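PDB 3LMZ: putative sugar isomerase from Parabacteroides distasonis, which is of unproven function but probably isomerises a sugar or sugar derivative in a xylose isomerase-like TIM barrel. Local coordinates for residues Y78-I83 with K99-K104; I83-E88 with K104-V109; R93-A98 with K123-H128; I131-P136 with M160-G165. All blocks are in the same frame, centred on the assembly; numbering follows the deposited sequence. Where two conformers were deposited one is given.

Contact 1 of 4, residues Y78-I83 with K99-K104; sequences YAVGPI and KRVGVK
Tyr78 meets Val103 through its backbone: Val103 CG1 lies 3.8 Å from Tyr78 C. A water bridges the two segments here, donating to Tyr78 O at 2.7 Å and accepting from Lys104 N at 2.8 Å. The Tyr78 hydroxyl hydrogen-bonds to Asp187 and Ser229. At Ala79 the same methyl group, Val103 CG1, sits 3.8 Å from the amide N. The contact belongs to a beta-alpha-beta unit of the TIM barrel, in which strand 76-85 is followed by helix 88-101 and then strand 105-110. A Schellman motif ends the helix, with Gly102 at its C-prime position, and the chain turns back so that Val103 faces the strand. Val80 directs its side chain at the helix end. Its CG1, anti to the carbonyl carbon (chi1 -67°), touches two valines. Val101 CG1 meets it tip to tip at 4.2 Å, and Val103 CG2 approaches obliquely at 4.0 Å. Tyr97 and Ala98 of the helix also pack on Val80.

Contact 2 of 4, residues I83-E88 with K104-V109; sequences IYMKSE and KLIVGV
Two neighbouring parallel strands of the TIM-barrel sheet meet here, 76-85 and 105-110. Ile83 pairs with Gly108, and Tyr84 with Val109. Three backbone hydrogen bonds join them. Ile83 N donates to Val107 O at 2.8 Å, Val109 N to Ile83 O at 2.9 Å, and Met85 N to Val109 O at 2.9 Å. Tyr84 and Val109 lie side by side and point the same way. Val109 CB makes a CH-pi contact over one face of the Tyr84 ring, 3.9 Å from the centroid and 15° off the normal. The phenol OH also binds a citrate, probably from the crystallisation liquor. Met85 is a selenomethionine with an extended chain (chi2 176°). It crosses Ile106 at about a right angle, and its CE reaches Ile106 CG2 at 3.7 Å. The same CE lies 4.0 Å from Gly108 CA. Helix 88-101 packs against Met85 through Ile91 and Ala94, and against Ile106 through Phe95 and Ala98. Tyr129 of strand 128-132 touches both side chains.

Contact 3 of 4, residues R93-A98 with K123-H128; sequences RAFDYA and KEYDFH
Phe95 packs against both Tyr125 and Phe127 where two successive outer helices of the TIM barrel meet. Helix 88-101 supplies Phe95, and Tyr125 and Phe127 come from the end of helix 115-125 and the turn after it. Phe95 CB sits over one face of the Tyr125 ring in a CH-pi contact, 3.9 Å from the centroid and 17° off the normal. The two rings are oblique, their planes 49° apart. Phe95 CD2 does most of the touching beyond CB. It lies 3.7 Å from Tyr125 CD1 and also 3.7 Å from Phe127 CD2. Phe95 and Phe127 slide past each other in opposite directions. One turn along the helix, Ala98 CB meets Phe127 CE2 at 3.8 Å.

Tyr125 CG is anti to the carbonyl carbon (chi1 -77°), and its ring lies with one face on Phe95 CB. Asp126, between the two aromatics in sequence, leaves helical geometry with positive phi, and its carboxylate is held by a salt bridge to Arg157. Ile106 of strand 105-110 touches Phe95, Ala98 and Phe127. Val122 and Lys121 of helix 115-125 also pack on Phe95. The Phe127 ring carries Tyr125 CB over the centre of one face, 3.6 Å above the plane, while Phe95 O lies in plane at its edge.

Contact 4 of 4, residues I131-P136 with M160-G165; sequences IHLHGP and MCLDVG
His132 presents its ring edge to the carboxylate of Asp163. The NE2 proton is donated to Asp163 OD2 at 2.6 Å, with an N-H...O angle of 157°. The oxygen accepts through its anti lone pair, and ring and carboxylate are nearly coplanar, 21° apart. With CG anti to the backbone N (chi1 -174°), the Asp163 carboxylate lies at the His132 ring edge. OD2 also forms a salt bridge with Lys191, and Glu231 lies close by. OD1 caps the following helix at His166 N. Cys161 SG approaches the same ring obliquely, 3.9 Å from His132 CD2. These residues sit at the C-terminal ends of parallel strands 128-132 and 158-163, where TIM barrels carry their active sites. A citrate, probably from the crystallisation liquor, binds His132 ND1 and His134 NE2, which is consistent with a ligand pocket. Earlier in the strands, Cys161 N donates a backbone hydrogen bond to Ile131 O at 2.8 Å. Leu133 packs on strand 158-163. Its CD1 lies 3.7 Å from Asp163 O, and its CD2 meets Leu162 CD1 at 4.0 Å. The SE of Met160, a selenomethionine, makes only a long contact, 4.4 Å from Leu133 CD2.

All four contacts are largely buried, but they lie at different distances from the chain centre. Contact 4 is nearest the chain centre, about 9 Å between centres, and contact 3 is furthest out at about 18 Å. Contacts 1 and 2 both use strand 76-85 and share Ile83 and Lys104. Contacts 1 and 3 both draw on helix 88-101. Contact 1 joins helix end to strand by aliphatic packing and a water. Contact 2 relies on backbone pairing, and contact 3 on aromatic rings. Contact 4 adds a histidine-carboxylate bond. Contacts 2 and 4 meet through Gly108 O and His132 N, 3.0 Å apart, and both reach the bound citrate.

Contact 1 of 4, residues Y78-I83 with K99-K104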
loop_
_atom_site.group_PDB
_atom_site.type_symbol
_atom_site.label_atom_id
_atom_site.label_comp_id
_atom_site.label_asym_id
_atom_site.label_seq_id
_atom_site.Cartn_x
_atom_site.Cartn_y
_atom_site.Cartn_z
ATOM N N TYR A 78 -10.665 -12.390 -16.199
ATOM C CA TYR A 78 -11.058 -13.671 -15.608
ATOM C C TYR A 78 -12.561 -13.942 -15.525
ATOM O O TYR A 78 -12.981 -15.111 -15.293
ATOM C CB TYR A 78 -10.414 -13.870 -14.231
ATOM C CG TYR A 78 -11.106 -13.119 -13.126
ATOM C CD1 TYR A 78 -10.757 -11.815 -12.783
ATOM C CD2 TYR A 78 -12.115 -13.721 -12.395
ATOM C CE1 TYR A 78 -11.444 -11.123 -11.738
ATOM C CE2 TYR A 78 -12.789 -13.047 -11.371
ATOM C CZ TYR A 78 -12.426 -11.742 -11.026
ATOM O OH TYR A 78 -13.096 -11.040 -10.038
ATOM N N ALA A 79 -13.340 -12.873 -15.634
ATOM C CA ALA A 79 -14.787 -12.935 -15.568
ATOM C C ALA A 79 -15.302 -11.650 -16.208
ATOM O O ALA A 79 -14.538 -10.732 -16.507
ATOM C CB ALA A 79 -15.232 -13.050 -14.106
ATOM N N VAL A 80 -16.612 -11.653 -16.411
ATOM C CA VAL A 80 -17.310 -10.435 -16.869
ATOM C C VAL A 80 -18.331 -9.961 -15.827
ATOM O O VAL A 80 -19.021 -10.819 -15.200
ATOM C CB VAL A 80 -18.038 -10.619 -18.243
ATOM C CG1 VAL A 80 -17.003 -10.825 -19.415
ATOM C CG2 VAL A 80 -19.058 -11.780 -18.229
ATOM N N GLY A 81 -18.395 -8.632 -15.648
ATOM C CA GLY A 81 -19.425 -8.009 -14.806
ATOM C C GLY A 81 -18.867 -7.245 -13.645
ATOM O O GLY A 81 -17.667 -7.052 -13.562
ATOM N N PRO A 82 -19.725 -6.838 -12.710
ATOM C CA PRO A 82 -21.158 -7.111 -12.719
ATOM C C PRO A 82 -21.941 -6.614 -13.933
ATOM O O PRO A 82 -21.745 -5.523 -14.420
ATOM C CB PRO A 82 -21.665 -6.382 -11.476
ATOM C CG PRO A 82 -20.441 -6.254 -10.551
ATOM C CD PRO A 82 -19.246 -6.229 -11.456
ATOM N N ILE A 83 -22.867 -7.440 -14.391
ATOM C CA ILE A 83 -23.811 -7.124 -15.457
ATOM C C ILE A 83 -25.220 -7.197 -14.855
ATOM O O ILE A 83 -25.628 -8.259 -14.389
ATOM C CB ILE A 83 -23.725 -8.109 -16.663
ATOM C CG1 ILE A 83 -22.304 -8.143 -17.271
ATOM C CG2 ILE A 83 -24.790 -7.713 -17.716
ATOM C CD1 ILE A 83 -22.057 -9.227 -18.292
ATOM N N LYS A 99 -19.340 -16.141 -23.448
ATOM C CA LYS A 99 -18.780 -17.201 -24.285
ATOM C C LYS A 99 -17.837 -16.619 -25.326
ATOM O O LYS A 99 -16.757 -17.166 -25.594
ATOM C CB LYS A 99 -19.921 -17.982 -24.969
ATOM C CG LYS A 99 -19.459 -19.119 -25.880
ATOM C CD LYS A 99 -20.600 -20.038 -26.309
ATOM C CE LYS A 99 -20.108 -21.164 -27.209
ATOM N NZ LYS A 99 -21.220 -22.071 -27.609
ATOM N N ARG A 100 -18.265 -15.514 -25.936
ATOM C CA ARG A 100 -17.445 -14.854 -26.965
ATOM C C ARG A 100 -16.110 -14.321 -26.396
ATOM O O ARG A 100 -15.109 -14.285 -27.069
ATOM C CB ARG A 100 -18.209 -13.709 -27.604
ATOM C CG ARG A 100 -19.386 -14.170 -28.470
ATOM C CD ARG A 100 -20.187 -13.043 -29.143
ATOM N NE ARG A 100 -19.373 -12.347 -30.114
ATOM C CZ ARG A 100 -19.042 -11.044 -30.086
ATOM N NH1 ARG A 100 -19.559 -10.201 -29.172
ATOM N NH2 ARG A 100 -18.230 -10.598 -31.029
ATOM N N VAL A 101 -16.143 -13.882 -25.143
ATOM C CA VAL A 101 -14.985 -13.276 -24.454
ATOM C C VAL A 101 -14.108 -14.405 -23.899
ATOM O O VAL A 101 -12.962 -14.172 -23.559
ATOM C CB VAL A 101 -15.459 -12.288 -23.330
ATOM C CG1 VAL A 101 -14.310 -11.758 -22.488
ATOM C CG2 VAL A 101 -16.147 -11.092 -23.988
ATOM N N GLY A 102 -14.622 -15.641 -23.812
ATOM C CA GLY A 102 -13.841 -16.800 -23.372
ATOM C C GLY A 102 -13.723 -16.968 -21.873
ATOM O O GLY A 102 -12.744 -17.528 -21.400
ATOM N N VAL A 103 -14.669 -16.425 -21.089
ATOM C CA VAL A 103 -14.713 -16.651 -19.641
ATOM C C VAL A 103 -15.813 -17.669 -19.273
ATOM O O VAL A 103 -16.687 -17.986 -20.103
ATOM C CB VAL A 103 -14.902 -15.356 -18.843
ATOM C CG1 VAL A 103 -13.733 -14.405 -19.126
ATOM C CG2 VAL A 103 -16.245 -14.723 -19.120
ATOM N N LYS A 104 -15.716 -18.222 -18.061
ATOM C CA LYS A 104 -16.691 -19.200 -17.570
ATOM C C LYS A 104 -17.346 -18.738 -16.279
ATOM O O LYS A 104 -17.988 -19.561 -15.595
ATOM C CB LYS A 104 -16.052 -20.573 -17.426
ATOM C CG LYS A 104 -15.517 -21.003 -18.770
ATOM C CD LYS A 104 -15.300 -22.455 -18.915
ATOM C CE LYS A 104 -14.740 -22.723 -20.356
ATOM N NZ LYS A 104 -13.921 -21.562 -20.948
HETATM O O HOH W 1 -13.598 -17.504 -16.350
#

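Contact 2 of 4, residues I83-E88 with K104-V109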
loop_
_atom_site.group_PDB
_atom_site.type_symbol
_atom_site.label_atom_id
_atom_site.label_comp_id
_atom_site.label_asym_id
_atom_site.label_seq_id
_atom_site.Cartn_x
_atom_site.Cartn_y
_atom_site.Cartn_z
ATOM N N ILE A 83 -22.867 -7.440 -14.391
ATOM C CA ILE A 83 -23.811 -7.124 -15.457
ATOM C C ILE A 83 -25.220 -7.197 -14.855
ATOM O O ILE A 83 -25.628 -8.259 -14.389
ATOM C CB ILE A 83 -23.725 -8.109 -16.663
ATOM C CG1 ILE A 83 -22.304 -8.143 -17.271
ATOM C CG2 ILE A 83 -24.790 -7.713 -17.716
ATOM C CD1 ILE A 83 -22.057 -9.227 -18.292
ATOM N N TYR A 84 -25.934 -6.087 -14.836
ATOM C CA TYR A 84 -27.294 -6.033 -14.350
ATOM C C TYR A 84 -28.190 -6.645 -15.447
ATOM O O TYR A 84 -27.981 -6.347 -16.654
ATOM C CB TYR A 84 -27.725 -4.609 -14.066
ATOM C CG TYR A 84 -27.171 -4.056 -12.771
ATOM C CD1 TYR A 84 -25.821 -3.830 -12.575
ATOM C CD2 TYR A 84 -28.011 -3.829 -11.693
ATOM C CE1 TYR A 84 -25.346 -3.357 -11.335
ATOM C CE2 TYR A 84 -27.547 -3.337 -10.469
ATOM C CZ TYR A 84 -26.222 -3.068 -10.310
ATOM O OH TYR A 84 -25.738 -2.553 -9.089
HETATM N N MSE A 85 -29.146 -7.465 -15.043
HETATM C CA MSE A 85 -30.014 -8.190 -15.971
HETATM C C MSE A 85 -31.468 -8.087 -15.536
HETATM O O MSE A 85 -31.815 -8.643 -14.508
HETATM C CB MSE A 85 -29.586 -9.651 -16.087
HETATM C CG MSE A 85 -28.148 -9.774 -16.444
HETATM SE SE MSE A 85 -27.478 -11.630 -16.498
HETATM C CE MSE A 85 -25.649 -11.185 -16.132
ATOM N N LYS A 86 -32.309 -7.421 -16.318
ATOM C CA LYS A 86 -33.719 -7.218 -15.939
ATOM C C LYS A 86 -34.707 -7.896 -16.917
ATOM O O LYS A 86 -35.916 -7.704 -16.794
ATOM C CB LYS A 86 -34.040 -5.742 -15.820
ATOM C CG LYS A 86 -33.968 -4.985 -17.150
ATOM C CD LYS A 86 -34.345 -3.475 -16.934
ATOM C CE LYS A 86 -34.005 -2.581 -18.135
ATOM N NZ LYS A 86 -32.563 -2.569 -18.503
ATOM N N SER A 87 -34.202 -8.655 -17.874
ATOM C CA SER A 87 -35.057 -9.397 -18.788
ATOM C C SER A 87 -34.333 -10.627 -19.290
ATOM O O SER A 87 -33.079 -10.693 -19.240
ATOM C CB SER A 87 -35.380 -8.480 -19.972
ATOM O OG SER A 87 -34.245 -8.347 -20.799
ATOM N N GLU A 88 -35.093 -11.573 -19.833
ATOM C CA GLU A 88 -34.497 -12.785 -20.357
ATOM C C GLU A 88 -33.535 -12.431 -21.504
ATOM O O GLU A 88 -32.501 -13.082 -21.670
ATOM C CB GLU A 88 -35.592 -13.720 -20.919
ATOM C CG GLU A 88 -36.395 -14.337 -19.845
ATOM C CD GLU A 88 -37.371 -15.412 -20.368
ATOM O OE1 GLU A 88 -37.423 -15.674 -21.594
ATOM O OE2 GLU A 88 -38.046 -15.993 -19.512
ATOM N N LYS A 104 -15.716 -18.222 -18.061
ATOM C CA LYS A 104 -16.691 -19.200 -17.570
ATOM C C LYS A 104 -17.346 -18.738 -16.279
ATOM O O LYS A 104 -17.988 -19.561 -15.595
ATOM C CB LYS A 104 -16.052 -20.573 -17.426
ATOM C CG LYS A 104 -15.517 -21.003 -18.770
ATOM C CD LYS A 104 -15.300 -22.455 -18.915
ATOM C CE LYS A 104 -14.740 -22.723 -20.356
ATOM N NZ LYS A 104 -13.921 -21.562 -20.948
ATOM N N LEU A 105 -17.140 -17.460 -15.941
ATOM C CA LEU A 105 -17.698 -16.854 -14.715
ATOM C C LEU A 105 -18.284 -15.494 -15.106
ATOM O O LEU A 105 -17.638 -14.624 -15.718
ATOM C CB LEU A 105 -16.605 -16.641 -13.646
ATOM C CG LEU A 105 -16.996 -15.904 -12.361
ATOM C CD1 LEU A 105 -18.113 -16.592 -11.655
ATOM C CD2 LEU A 105 -15.738 -15.706 -11.422
ATOM N N ILE A 106 -19.545 -15.348 -14.721
ATOM C CA ILE A 106 -20.325 -14.143 -14.936
ATOM C C ILE A 106 -20.730 -13.600 -13.552
ATOM O O ILE A 106 -21.258 -14.336 -12.724
ATOM C CB ILE A 106 -21.621 -14.418 -15.740
ATOM C CG1 ILE A 106 -21.293 -14.920 -17.135
ATOM C CG2 ILE A 106 -22.531 -13.177 -15.772
ATOM C CD1 ILE A 106 -22.567 -15.374 -17.982
ATOM N N VAL A 107 -20.380 -12.340 -13.295
ATOM C CA VAL A 107 -20.827 -11.603 -12.110
ATOM C C VAL A 107 -22.056 -10.800 -12.578
ATOM O O VAL A 107 -22.028 -10.025 -13.535
ATOM C CB VAL A 107 -19.706 -10.743 -11.520
ATOM C CG1 VAL A 107 -20.202 -10.112 -10.189
ATOM C CG2 VAL A 107 -18.407 -11.608 -11.295
ATOM N N GLY A 108 -23.189 -11.042 -11.910
ATOM C CA GLY A 108 -24.486 -10.522 -12.355
ATOM C C GLY A 108 -25.348 -9.955 -11.250
ATOM O O GLY A 108 -25.101 -10.219 -10.057
ATOM N N VAL A 109 -26.325 -9.154 -11.668
ATOM C CA VAL A 109 -27.377 -8.725 -10.788
ATOM C C VAL A 109 -28.702 -8.969 -11.501
ATOM O O VAL A 109 -29.219 -8.078 -12.159
ATOM C CB VAL A 109 -27.195 -7.259 -10.358
ATOM C CG1 VAL A 109 -28.223 -6.856 -9.270
ATOM C CG2 VAL A 109 -25.749 -7.046 -9.859
#

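Contact 3 of 4, residues R93-A98 with K123-H128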
loop_
_atom_site.group_PDB
_atom_site.type_symbol
_atom_site.label_atom_id
_atom_site.label_comp_id
_atom_site.label_asym_id
_atom_site.label_seq_id
_atom_site.Cartn_x
_atom_site.Cartn_y
_atom_site.Cartn_z
ATOM N N ARG A 93 -28.100 -12.204 -23.831
ATOM C CA ARG A 93 -26.970 -11.428 -24.335
ATOM C C ARG A 93 -25.716 -11.552 -23.454
ATOM O O ARG A 93 -24.579 -11.652 -23.975
ATOM C CB ARG A 93 -27.348 -9.978 -24.555
ATOM C CG ARG A 93 -28.252 -9.859 -25.753
ATOM C CD ARG A 93 -28.715 -8.488 -25.999
ATOM N NE ARG A 93 -29.543 -8.460 -27.195
ATOM C CZ ARG A 93 -30.124 -7.368 -27.671
ATOM N NH1 ARG A 93 -29.961 -6.203 -27.049
ATOM N NH2 ARG A 93 -30.875 -7.446 -28.771
ATOM N N ALA A 94 -25.911 -11.593 -22.127
ATOM C CA ALA A 94 -24.757 -11.692 -21.210
ATOM C C ALA A 94 -24.029 -13.040 -21.305
ATOM O O ALA A 94 -22.828 -13.083 -21.272
ATOM C CB ALA A 94 -25.227 -11.432 -19.768
ATOM N N PHE A 95 -24.797 -14.124 -21.438
ATOM C CA PHE A 95 -24.194 -15.448 -21.528
ATOM C C PHE A 95 -23.467 -15.550 -22.879
ATOM O O PHE A 95 -22.370 -16.095 -22.933
ATOM C CB PHE A 95 -25.246 -16.552 -21.297
ATOM C CG PHE A 95 -25.435 -16.909 -19.875
ATOM C CD1 PHE A 95 -26.194 -16.106 -19.064
ATOM C CD2 PHE A 95 -24.815 -18.004 -19.320
ATOM C CE1 PHE A 95 -26.372 -16.435 -17.728
ATOM C CE2 PHE A 95 -24.986 -18.352 -17.997
ATOM C CZ PHE A 95 -25.766 -17.535 -17.184
ATOM N N ASP A 96 -24.075 -15.070 -23.952
ATOM C CA ASP A 96 -23.392 -15.170 -25.242
ATOM C C ASP A 96 -22.093 -14.329 -25.230
ATOM O O ASP A 96 -21.026 -14.784 -25.654
ATOM C CB ASP A 96 -24.330 -14.772 -26.382
ATOM C CG ASP A 96 -23.649 -14.810 -27.721
ATOM O OD1 ASP A 96 -23.068 -15.844 -28.089
ATOM O OD2 ASP A 96 -23.681 -13.763 -28.394
ATOM N N TYR A 97 -22.164 -13.137 -24.643
ATOM C CA TYR A 97 -20.973 -12.289 -24.489
ATOM C C TYR A 97 -19.874 -13.002 -23.691
ATOM O O TYR A 97 -18.723 -13.105 -24.136
ATOM C CB TYR A 97 -21.419 -11.018 -23.816
ATOM C CG TYR A 97 -20.323 -10.111 -23.249
ATOM C CD1 TYR A 97 -19.525 -9.329 -24.075
ATOM C CD2 TYR A 97 -20.257 -9.889 -21.876
ATOM C CE1 TYR A 97 -18.617 -8.406 -23.533
ATOM C CE2 TYR A 97 -19.343 -8.977 -21.303
ATOM C CZ TYR A 97 -18.551 -8.229 -22.112
ATOM O OH TYR A 97 -17.742 -7.281 -21.519
ATOM N N ALA A 98 -20.239 -13.620 -22.552
ATOM C CA ALA A 98 -19.233 -14.363 -21.812
ATOM C C ALA A 98 -18.528 -15.439 -22.670
ATOM O O ALA A 98 -17.341 -15.626 -22.625
ATOM C CB ALA A 98 -19.800 -14.959 -20.572
ATOM N N LYS A 123 -27.032 -24.125 -17.011
ATOM C CA LYS A 123 -27.049 -25.497 -17.538
ATOM C C LYS A 123 -26.654 -25.551 -19.011
ATOM O O LYS A 123 -25.934 -26.434 -19.440
ATOM C CB LYS A 123 -28.444 -26.088 -17.336
ATOM C CG LYS A 123 -28.727 -26.427 -15.876
ATOM C CD LYS A 123 -30.171 -26.912 -15.672
ATOM C CE LYS A 123 -30.389 -27.614 -14.345
ATOM N NZ LYS A 123 -30.125 -26.768 -13.096
ATOM N N GLU A 124 -27.139 -24.585 -19.783
ATOM C CA GLU A 124 -26.886 -24.524 -21.202
ATOM C C GLU A 124 -25.416 -24.279 -21.495
ATOM O O GLU A 124 -24.827 -24.873 -22.419
ATOM C CB GLU A 124 -27.751 -23.429 -21.831
ATOM C CG GLU A 124 -27.487 -23.235 -23.297
ATOM C CD GLU A 124 -28.245 -22.111 -23.945
ATOM O OE1 GLU A 124 -28.973 -21.372 -23.246
ATOM O OE2 GLU A 124 -28.097 -21.932 -25.187
ATOM N N TYR A 125 -24.766 -23.404 -20.739
ATOM C CA TYR A 125 -23.417 -22.925 -21.030
ATOM C C TYR A 125 -22.324 -23.549 -20.147
ATOM O O TYR A 125 -21.136 -23.462 -20.475
ATOM C CB TYR A 125 -23.324 -21.407 -20.896
ATOM C CG TYR A 125 -23.898 -20.653 -22.028
ATOM C CD1 TYR A 125 -25.269 -20.460 -22.107
ATOM C CD2 TYR A 125 -23.103 -20.143 -23.040
ATOM C CE1 TYR A 125 -25.831 -19.790 -23.171
ATOM C CE2 TYR A 125 -23.635 -19.445 -24.103
ATOM C CZ TYR A 125 -25.010 -19.276 -24.184
ATOM O OH TYR A 125 -25.553 -18.607 -25.257
ATOM N N ASP A 126 -22.706 -24.157 -19.038
ATOM C CA ASP A 126 -21.785 -24.658 -18.017
ATOM C C ASP A 126 -20.852 -23.540 -17.528
ATOM O O ASP A 126 -19.618 -23.676 -17.535
ATOM C CB ASP A 126 -20.945 -25.833 -18.523
ATOM C CG ASP A 126 -20.165 -26.523 -17.395
ATOM O OD1 ASP A 126 -20.521 -26.438 -16.150
ATOM O OD2 ASP A 126 -19.163 -27.207 -17.747
ATOM N N PHE A 127 -21.453 -22.439 -17.078
ATOM C CA PHE A 127 -20.757 -21.313 -16.466
ATOM C C PHE A 127 -21.196 -21.181 -14.986
ATOM O O PHE A 127 -22.292 -21.627 -14.615
ATOM C CB PHE A 127 -21.123 -19.960 -17.157
ATOM C CG PHE A 127 -20.667 -19.829 -18.582
ATOM C CD1 PHE A 127 -19.698 -20.619 -19.131
ATOM C CD2 PHE A 127 -21.212 -18.799 -19.360
ATOM C CE1 PHE A 127 -19.278 -20.445 -20.455
ATOM C CE2 PHE A 127 -20.793 -18.611 -20.659
ATOM C CZ PHE A 127 -19.836 -19.412 -21.196
ATOM N N HIS A 128 -20.315 -20.620 -14.165
ATOM C CA HIS A 128 -20.681 -20.157 -12.842
ATOM C C HIS A 128 -21.196 -18.722 -12.967
ATOM O O HIS A 128 -20.803 -17.950 -13.843
ATOM C CB HIS A 128 -19.509 -20.262 -11.888
ATOM C CG HIS A 128 -19.235 -21.658 -11.394
ATOM N ND1 HIS A 128 -18.634 -22.612 -12.193
ATOM C CD2 HIS A 128 -19.477 -22.251 -10.204
ATOM C CE1 HIS A 128 -18.509 -23.733 -11.498
ATOM N NE2 HIS A 128 -18.994 -23.531 -10.280
#

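Contact 4 of 4, residues I131-P136 with M160-G165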
loop_
_atom_site.group_PDB
_atom_site.type_symbol
_atom_site.label_atom_id
_atom_site.label_comp_id
_atom_site.label_asym_id
_atom_site.label_seq_id
_atom_site.Cartn_x
_atom_site.Cartn_y
_atom_site.Cartn_z
ATOM N N ILE A 131 -23.756 -13.618 -8.039
ATOM C CA ILE A 131 -24.652 -12.466 -7.818
ATOM C C ILE A 131 -23.940 -11.454 -6.882
ATOM O O ILE A 131 -23.513 -11.803 -5.759
ATOM C CB ILE A 131 -25.997 -12.886 -7.191
ATOM C CG1 ILE A 131 -26.764 -13.811 -8.135
ATOM C CG2 ILE A 131 -26.809 -11.625 -6.832
ATOM C CD1 ILE A 131 -27.864 -14.590 -7.526
ATOM N N HIS A 132 -23.825 -10.197 -7.343
ATOM C CA HIS A 132 -23.164 -9.150 -6.524
ATOM C C HIS A 132 -24.125 -8.567 -5.491
ATOM O O HIS A 132 -24.987 -7.778 -5.839
ATOM C CB HIS A 132 -22.553 -8.024 -7.388
ATOM C CG HIS A 132 -21.674 -7.114 -6.595
ATOM N ND1 HIS A 132 -21.445 -5.796 -6.910
ATOM C CD2 HIS A 132 -20.969 -7.345 -5.457
ATOM C CE1 HIS A 132 -20.644 -5.254 -6.005
ATOM N NE2 HIS A 132 -20.337 -6.166 -5.102
ATOM N N LEU A 133 -23.861 -8.884 -4.227
ATOM C CA LEU A 133 -24.660 -8.339 -3.115
ATOM C C LEU A 133 -24.268 -6.890 -2.903
ATOM O O LEU A 133 -23.156 -6.495 -3.173
ATOM C CB LEU A 133 -24.516 -9.206 -1.876
ATOM C CG LEU A 133 -23.150 -9.199 -1.180
ATOM C CD1 LEU A 133 -23.048 -8.063 -0.117
ATOM C CD2 LEU A 133 -22.734 -10.559 -0.525
ATOM N N HIS A 134 -25.225 -6.099 -2.389
ATOM C CA HIS A 134 -25.191 -4.642 -2.525
ATOM C C HIS A 134 -25.347 -3.810 -1.277
ATOM O O HIS A 134 -25.221 -2.586 -1.381
ATOM C CB HIS A 134 -26.231 -4.199 -3.539
ATOM C CG HIS A 134 -25.800 -4.425 -4.945
ATOM N ND1 HIS A 134 -26.654 -4.892 -5.912
ATOM C CD2 HIS A 134 -24.603 -4.213 -5.554
ATOM C CE1 HIS A 134 -25.988 -4.997 -7.056
ATOM N NE2 HIS A 134 -24.750 -4.569 -6.873
ATOM N N GLY A 135 -25.539 -4.441 -0.132
ATOM C CA GLY A 135 -25.616 -3.734 1.140
ATOM C C GLY A 135 -26.942 -3.069 1.408
ATOM O O GLY A 135 -27.928 -3.240 0.680
ATOM N N PRO A 136 -26.986 -2.335 2.509
ATOM C CA PRO A 136 -28.241 -1.893 3.067
ATOM C C PRO A 136 -28.950 -0.804 2.292
ATOM O O PRO A 136 -30.129 -0.608 2.585
ATOM C CB PRO A 136 -27.857 -1.371 4.447
ATOM C CG PRO A 136 -26.437 -0.916 4.291
ATOM C CD PRO A 136 -25.840 -1.938 3.326
HETATM N N MSE A 160 -22.776 -16.319 -5.212
HETATM C CA MSE A 160 -22.530 -14.918 -4.864
HETATM C C MSE A 160 -21.120 -14.468 -5.189
HETATM O O MSE A 160 -20.164 -15.251 -5.214
HETATM C CB MSE A 160 -22.805 -14.636 -3.362
HETATM C CG MSE A 160 -21.786 -15.234 -2.385
HETATM SE SE MSE A 160 -22.366 -14.966 -0.580
HETATM C CE MSE A 160 -23.749 -16.285 -0.576
ATOM N N CYS A 161 -21.047 -13.149 -5.470
ATOM C CA CYS A 161 -19.835 -12.323 -5.392
ATOM C C CYS A 161 -19.933 -11.725 -3.992
ATOM O O CYS A 161 -20.757 -10.823 -3.704
ATOM C CB CYS A 161 -19.808 -11.243 -6.503
ATOM S SG CYS A 161 -18.432 -10.162 -6.169
ATOM N N LEU A 162 -19.148 -12.334 -3.101
ATOM C CA LEU A 162 -19.175 -11.936 -1.691
ATOM C C LEU A 162 -18.473 -10.598 -1.616
ATOM O O LEU A 162 -17.253 -10.503 -1.717
ATOM C CB LEU A 162 -18.499 -12.934 -0.751
ATOM C CG LEU A 162 -18.334 -12.483 0.692
ATOM C CD1 LEU A 162 -19.649 -12.199 1.338
ATOM C CD2 LEU A 162 -17.529 -13.524 1.420
ATOM N N ASP A 163 -19.243 -9.552 -1.350
ATOM C CA ASP A 163 -18.694 -8.191 -1.204
ATOM C C ASP A 163 -18.565 -7.971 0.305
ATOM O O ASP A 163 -19.536 -7.768 1.033
ATOM C CB ASP A 163 -19.623 -7.176 -1.871
ATOM C CG ASP A 163 -19.041 -5.756 -1.891
ATOM O OD1 ASP A 163 -18.580 -5.323 -0.798
ATOM O OD2 ASP A 163 -19.034 -5.178 -3.034
ATOM N N VAL A 164 -17.342 -7.941 0.774
ATOM C CA VAL A 164 -17.119 -7.952 2.199
ATOM C C VAL A 164 -17.562 -6.619 2.818
ATOM O O VAL A 164 -18.062 -6.587 3.945
ATOM C CB VAL A 164 -15.674 -8.275 2.512
ATOM C CG1 VAL A 164 -15.316 -9.655 1.906
ATOM C CG2 VAL A 164 -14.626 -7.165 2.081
ATOM N N GLY A 165 -17.414 -5.527 2.052
ATOM C CA GLY A 165 -17.757 -4.214 2.549
ATOM C C GLY A 165 -19.244 -4.026 2.657
ATOM O O GLY A 165 -19.781 -3.567 3.684
#